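Local coordinates for protein imelysin (Bacteroides ovatus ATCC 8483, PDB 3OYV) that is an imelysin-like outer-membrane protein that probably takes part in bacterial iron uptake and is named a peptidase, at residues 87-90 and 91-95; 125-128 and 129-132; 277-280 and 281-284. All blocks are in the same frame, centred on the assembly; numbering follows the deposited sequence. Where two conformers were deposited one is given.

In the fold
The three contacts are single stretches of three different helices in this largely helical chain, and they come in series: contact 1 in helix 71-102, contact 2 in helix 121-137, contact 3 at the end of helix 265-283. Centres of contacts 1 and 2 lie about 12 Å apart, those of contacts 2 and 3 about 10 Å. Contact 2 touches both others, whose own nearest atoms are about 6 Å apart, so helix 121-137 bridges them. K93 NZ probably hydrogen-bonds N128 OD1 at 2.7 Å, and S131 OG probably bonds K284 O, also at 2.7 Å. The bonds from N127 and S131 to E283 and K284 join the earlier and later parts of the imelysin sequence.

Contact 1: residues 87-90 and 91-95; sequences NEVG and TAKIG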
# COMPACT_ATOMS: atom_id res chain seq x y z
N ASN A 87 -0.02 3.82 -12.89
CA ASN A 87 -0.86 3.00 -13.78
C ASN A 87 -1.90 2.22 -13.00
O ASN A 87 -3.09 2.21 -13.36
CB ASN A 87 -0.02 2.01 -14.58
CG ASN A 87 -0.87 0.92 -15.24
OD1 ASN A 87 -1.23 1.03 -16.39
ND2 ASN A 87 -1.21 -0.11 -14.48
N GLU A 88 -1.47 1.57 -11.93
CA GLU A 88 -2.40 0.75 -11.14
C GLU A 88 -3.51 1.58 -10.50
O GLU A 88 -4.68 1.18 -10.54
CB GLU A 88 -1.64 -0.03 -10.07
CG GLU A 88 -2.55 -0.84 -9.13
CD GLU A 88 -3.19 -2.03 -9.78
OE1 GLU A 88 -2.79 -2.42 -10.90
OE2 GLU A 88 -4.11 -2.60 -9.14
N VAL A 89 -3.17 2.73 -9.95
CA VAL A 89 -4.17 3.58 -9.34
C VAL A 89 -5.17 4.03 -10.39
O VAL A 89 -6.39 3.94 -10.18
CB VAL A 89 -3.54 4.78 -8.66
CG1 VAL A 89 -4.59 5.74 -8.20
CG2 VAL A 89 -2.69 4.29 -7.44
N GLY A 90 -4.68 4.55 -11.51
CA GLY A 90 -5.60 5.13 -12.50
C GLY A 90 -6.45 4.11 -13.23
O GLY A 90 -7.68 4.28 -13.38
N THR A 91 -5.80 3.08 -13.70
CA THR A 91 -6.46 2.17 -14.61
C THR A 91 -7.14 1.01 -13.88
O THR A 91 -8.11 0.48 -14.38
CB THR A 91 -5.52 1.57 -15.67
OG1 THR A 91 -4.62 0.74 -15.01
CG2 THR A 91 -4.71 2.56 -16.45
N ALA A 92 -6.64 0.62 -12.70
CA ALA A 92 -7.22 -0.50 -11.97
C ALA A 92 -8.01 -0.06 -10.74
O ALA A 92 -9.22 -0.31 -10.64
CB ALA A 92 -6.17 -1.53 -11.59
N LYS A 93 -7.36 0.61 -9.81
CA LYS A 93 -8.05 0.97 -8.57
C LYS A 93 -9.26 1.89 -8.84
O LYS A 93 -10.35 1.69 -8.29
CB LYS A 93 -7.10 1.57 -7.53
CG LYS A 93 -5.95 0.64 -7.14
CD LYS A 93 -5.09 1.24 -6.03
CE LYS A 93 -3.89 0.38 -5.67
NZ LYS A 93 -3.40 0.72 -4.31
N ILE A 94 -9.06 2.89 -9.69
CA ILE A 94 -10.14 3.80 -10.07
C ILE A 94 -10.85 3.29 -11.34
O ILE A 94 -12.09 3.21 -11.40
CB ILE A 94 -9.61 5.25 -10.28
CG1 ILE A 94 -8.94 5.73 -8.98
CG2 ILE A 94 -10.78 6.20 -10.74
CD1 ILE A 94 -8.27 7.08 -9.12
N GLY A 95 -10.07 2.88 -12.32
CA GLY A 95 -10.58 2.52 -13.63
C GLY A 95 -11.45 1.29 -13.69
O GLY A 95 -12.43 1.25 -14.46
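T91 lies one helical turn beyond N87, and its hydroxyl reaches back to the N87 carbonyl. OG1 stands between the T91 backbone N and carbonyl carbon (chi1 67°), and that rotation brings it within 2.7 Å of N87 O. The hydroxyl comes in from above the carbonyl plane, 43° out of it, whereas the T91 N-H bonds the same oxygen at 2.9 Å and nearer the plane, tilted 20° from it. Two donors from a single residue thus grip N87 O. The N87 and T91 side chains slant across each other, though N87 was modelled in two conformers and this approach is less certain.

Next along, the helix widens into pi-type turns. E88 O takes two N-H groups, a well-aligned one from K93 at 2.8 Å and a more bent one from A92 at 3.0 Å, the latter above the carbonyl plane. V89 O then bonds I94 N at 2.9 Å, five residues on. In this wider spacing V89 and I94 also meet through their side chains, which pass at a slant with V89 CG1 4.0 Å from I94 CD1. K93 is extended beyond CG and runs across E88 at about a right angle, its CE over E88 CG at 3.9 Å; E88 too has two conformers, so this touch is less certain. The ammonium of K93 is held elsewhere, by N128, E114 and E286, and it also bonds an unidentified ligand and, weakly, a glycerol, both probably from the crystallisation liquor.

V89 and I94 look into the bundle. Both rest on Y125 of helix 121-137 and I175 of helix 158-177, while C198 receives V89 and T191 and M195 receive I94 on helix 189-214. Helix 71-102 therefore packs here against three others.

Contact 2: residues 125-128 and 129-132; sequences YTNN and IYSI
T126 and Y130, one turn apart in helix 121-137, lie side by side and point the same way. The touch is made by the T126 methyl, which sits 3.6 Å from Y130 CE2 in an oblique approach to the ring. That methyl is swung anti to the T126 nitrogen, along the helix toward Y130, so OG1 is left beside the backbone, where it bonds R122 O of the preceding turn and Q176 of helix 158-177. Beneath this pair the backbone is tight: Y130 N bonds T126 O at 2.9 Å, with the donor in the carbonyl plane, and I129 N bonds Y125 O at 3.1 Å. I129 and I132 are buried as well; I129 packs on I175, and I132 on I168, I85, L201 and L205.

The side carrying N127 and Y130 is looser, both residues being partly exposed. N127 OD1 lies near the plane of the Y130 ring, at its edge, 3.9 Å from CD2, with the amide and ring planes 45° apart; this is mere proximity. The N127 backbone is held more firmly, for its carbonyl accepts S131 N at 2.9 Å, and the same N-H leans weakly toward N128 O at 3.2 Å.

Three polar side chains on this helix are turned to partners in other segments. N127 ND2 bonds E283 OE1, N128 reaches E283 O with ND2 and K93 with OD1, and S131 OG meets both K284 O and A287 N. For the buried N128 and S131, these bonds satisfy polar groups that would otherwise be costly inside the bundle. The chemistry implies that a greasy face sets helix 121-137 against its neighbouring helices, while the polar side chains tie it to the carboxyl end of helix 265-283 and the residues just after it, and through N128 to K93 of helix 71-102.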
# COMPACT_ATOMS: atom_id res chain seq x y z
N TYR A 125 -5.50 5.93 -2.28
CA TYR A 125 -4.93 6.11 -3.61
C TYR A 125 -4.07 7.37 -3.66
O TYR A 125 -3.06 7.41 -4.36
CB TYR A 125 -5.99 6.14 -4.71
CG TYR A 125 -7.03 5.02 -4.70
CD1 TYR A 125 -6.84 3.82 -3.99
CD2 TYR A 125 -8.22 5.19 -5.39
CE1 TYR A 125 -7.84 2.86 -3.94
CE2 TYR A 125 -9.20 4.23 -5.36
CZ TYR A 125 -9.02 3.06 -4.64
OH TYR A 125 -10.07 2.15 -4.60
N THR A 126 -4.48 8.40 -2.91
CA THR A 126 -3.70 9.62 -2.79
C THR A 126 -2.35 9.32 -2.13
O THR A 126 -1.30 9.79 -2.61
CB THR A 126 -4.46 10.70 -2.01
OG1 THR A 126 -5.70 10.96 -2.64
CG2 THR A 126 -3.69 12.01 -1.93
N ASN A 127 -2.36 8.52 -1.06
CA ASN A 127 -1.10 8.09 -0.44
C ASN A 127 -0.21 7.33 -1.39
O ASN A 127 1.01 7.48 -1.36
CB ASN A 127 -1.37 7.25 0.81
CG ASN A 127 -1.76 8.08 2.01
OD1 ASN A 127 -1.51 9.29 2.06
ND2 ASN A 127 -2.39 7.44 3.00
N ASN A 128 -0.81 6.54 -2.28
CA ASN A 128 -0.03 5.86 -3.30
C ASN A 128 0.71 6.88 -4.20
O ASN A 128 1.85 6.68 -4.60
CB ASN A 128 -0.88 4.96 -4.21
CG ASN A 128 -1.61 3.80 -3.49
OD1 ASN A 128 -2.59 3.32 -4.05
ND2 ASN A 128 -1.16 3.37 -2.31
N ILE A 129 0.03 7.97 -4.53
CA ILE A 129 0.67 9.03 -5.33
C ILE A 129 1.77 9.73 -4.50
O ILE A 129 2.83 10.06 -5.03
CB ILE A 129 -0.35 10.02 -5.90
CG1 ILE A 129 -1.39 9.31 -6.79
CG2 ILE A 129 0.37 11.13 -6.66
CD1 ILE A 129 -0.84 8.48 -7.90
N TYR A 130 1.52 9.94 -3.21
CA TYR A 130 2.57 10.49 -2.36
C TYR A 130 3.78 9.59 -2.25
O TYR A 130 4.87 10.09 -2.03
CB TYR A 130 2.03 10.86 -0.98
CG TYR A 130 1.11 12.05 -0.99
CD1 TYR A 130 1.36 13.13 -1.84
CD2 TYR A 130 0.00 12.12 -0.16
CE1 TYR A 130 0.53 14.23 -1.87
CE2 TYR A 130 -0.84 13.23 -0.17
CZ TYR A 130 -0.56 14.27 -1.03
OH TYR A 130 -1.38 15.37 -1.05
N SER A 131 3.60 8.29 -2.45
CA SER A 131 4.76 7.39 -2.55
C SER A 131 5.68 7.79 -3.71
O SER A 131 6.92 7.82 -3.57
CB SER A 131 4.31 5.94 -2.69
OG SER A 131 5.41 5.04 -2.56
N ILE A 132 5.07 8.15 -4.83
CA ILE A 132 5.84 8.64 -5.98
C ILE A 132 6.54 9.97 -5.62
O ILE A 132 7.74 10.15 -5.92
CB ILE A 132 4.93 8.87 -7.21
CG1 ILE A 132 4.26 7.57 -7.63
CG2 ILE A 132 5.73 9.51 -8.35
CD1 ILE A 132 3.20 7.77 -8.75

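Contact 3: residues 277-280 and 281-284; sequences TARE and PWEK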
# COMPACT_ATOMS: atom_id res chain seq x y z
N THR A 277 -3.68 4.12 10.78
CA THR A 277 -2.30 4.51 11.11
C THR A 277 -1.31 3.58 10.42
O THR A 277 -0.31 4.04 9.84
CB THR A 277 -2.11 4.54 12.64
OG1 THR A 277 -2.96 5.56 13.16
CG2 THR A 277 -0.65 4.75 13.04
N ALA A 278 -1.56 2.28 10.48
CA ALA A 278 -0.68 1.29 9.86
C ALA A 278 -0.76 1.34 8.31
O ALA A 278 0.22 1.11 7.63
CB ALA A 278 -0.98 -0.15 10.39
N ARG A 279 -1.94 1.66 7.80
CA ARG A 279 -2.12 1.76 6.35
C ARG A 279 -1.28 2.86 5.72
O ARG A 279 -0.89 2.73 4.57
CB ARG A 279 -3.58 1.98 6.01
CG ARG A 279 -4.42 0.69 6.09
CD ARG A 279 -4.03 -0.31 5.02
NE ARG A 279 -4.26 0.20 3.68
CZ ARG A 279 -4.18 -0.53 2.58
NH1 ARG A 279 -3.78 -1.79 2.62
NH2 ARG A 279 -4.49 0.00 1.40
N GLU A 280 -1.00 3.93 6.46
CA GLU A 280 -0.31 5.05 5.84
C GLU A 280 1.08 4.71 5.30
O GLU A 280 1.33 4.96 4.12
CB GLU A 280 -0.26 6.24 6.78
CG GLU A 280 0.22 7.50 6.04
CD GLU A 280 0.15 8.73 6.89
OE1 GLU A 280 -0.12 8.61 8.10
OE2 GLU A 280 0.37 9.83 6.33
N PRO A 281 1.98 4.11 6.12
CA PRO A 281 3.26 3.75 5.54
C PRO A 281 3.12 2.67 4.46
O PRO A 281 3.88 2.69 3.47
CB PRO A 281 4.09 3.28 6.73
CG PRO A 281 3.06 2.90 7.75
CD PRO A 281 1.98 3.87 7.58
N TRP A 282 2.16 1.76 4.60
CA TRP A 282 1.94 0.77 3.55
C TRP A 282 1.59 1.45 2.22
O TRP A 282 2.21 1.23 1.18
CB TRP A 282 0.81 -0.22 3.90
CG TRP A 282 0.56 -1.11 2.72
CD1 TRP A 282 -0.47 -1.00 1.84
CD2 TRP A 282 1.40 -2.17 2.26
NE1 TRP A 282 -0.33 -1.94 0.86
CE2 TRP A 282 0.82 -2.66 1.07
CE3 TRP A 282 2.60 -2.72 2.69
CZ2 TRP A 282 1.38 -3.72 0.36
CZ3 TRP A 282 3.14 -3.79 1.99
CH2 TRP A 282 2.54 -4.25 0.82
N GLU A 283 0.61 2.35 2.29
CA GLU A 283 0.12 3.00 1.07
C GLU A 283 1.22 3.90 0.48
O GLU A 283 1.38 4.00 -0.75
CB GLU A 283 -1.16 3.76 1.41
CG GLU A 283 -2.30 2.87 1.82
CD GLU A 283 -3.45 3.55 2.53
OE1 GLU A 283 -3.29 4.68 3.04
OE2 GLU A 283 -4.50 2.84 2.66
N LYS A 284 2.00 4.53 1.36
CA LYS A 284 3.12 5.36 0.93
C LYS A 284 4.35 4.56 0.51
O LYS A 284 5.38 5.14 0.14
CB LYS A 284 3.46 6.37 2.00
CG LYS A 284 2.36 7.40 2.19
CD LYS A 284 2.78 8.43 3.18
CE LYS A 284 1.88 9.64 3.21
NZ LYS A 284 2.37 10.64 4.21
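R279 and E283 form a salt bridge, with NE 2.8 Å from E283 OE2 and a weak NH2 bond to the same oxygen at 3.1 Å. R279 NH1 has its own salt bridge to D303, and E283 OE2 is also hydrogen-bonded to H120. The oxygen sits at the guanidinium edge, yet the carboxylate and guanidinium planes are 85° apart, and NE meets OE2 from above the carboxylate plane, 46° out of it. Bends at chi2 and chi3 curl the arginine back to reach it. A second salt bridge, E280 OE2 to K284 NZ at 3.0 Å, joins two side chains that lie alongside each other, pointing the same way; both have alternate conformers, so it is less certain.

Among aromatic contacts, W282 CD1 lies 3.5 Å above one guanidinium face, toward its rim.

The backbone bonds E283 N to R279 O and K284 N to E280 O close the last turn of helix 265-283, which kinks at P281: proline has no N-H to offer the turn before, and its CD sits 3.2 Å from T277 O. Here R279 also touches H345, part of the imelysin family's GxHxxE signature.

Replacing R279 with a leucine would probably leave E283 OE2 without its charged mate and D303 without its salt bridge.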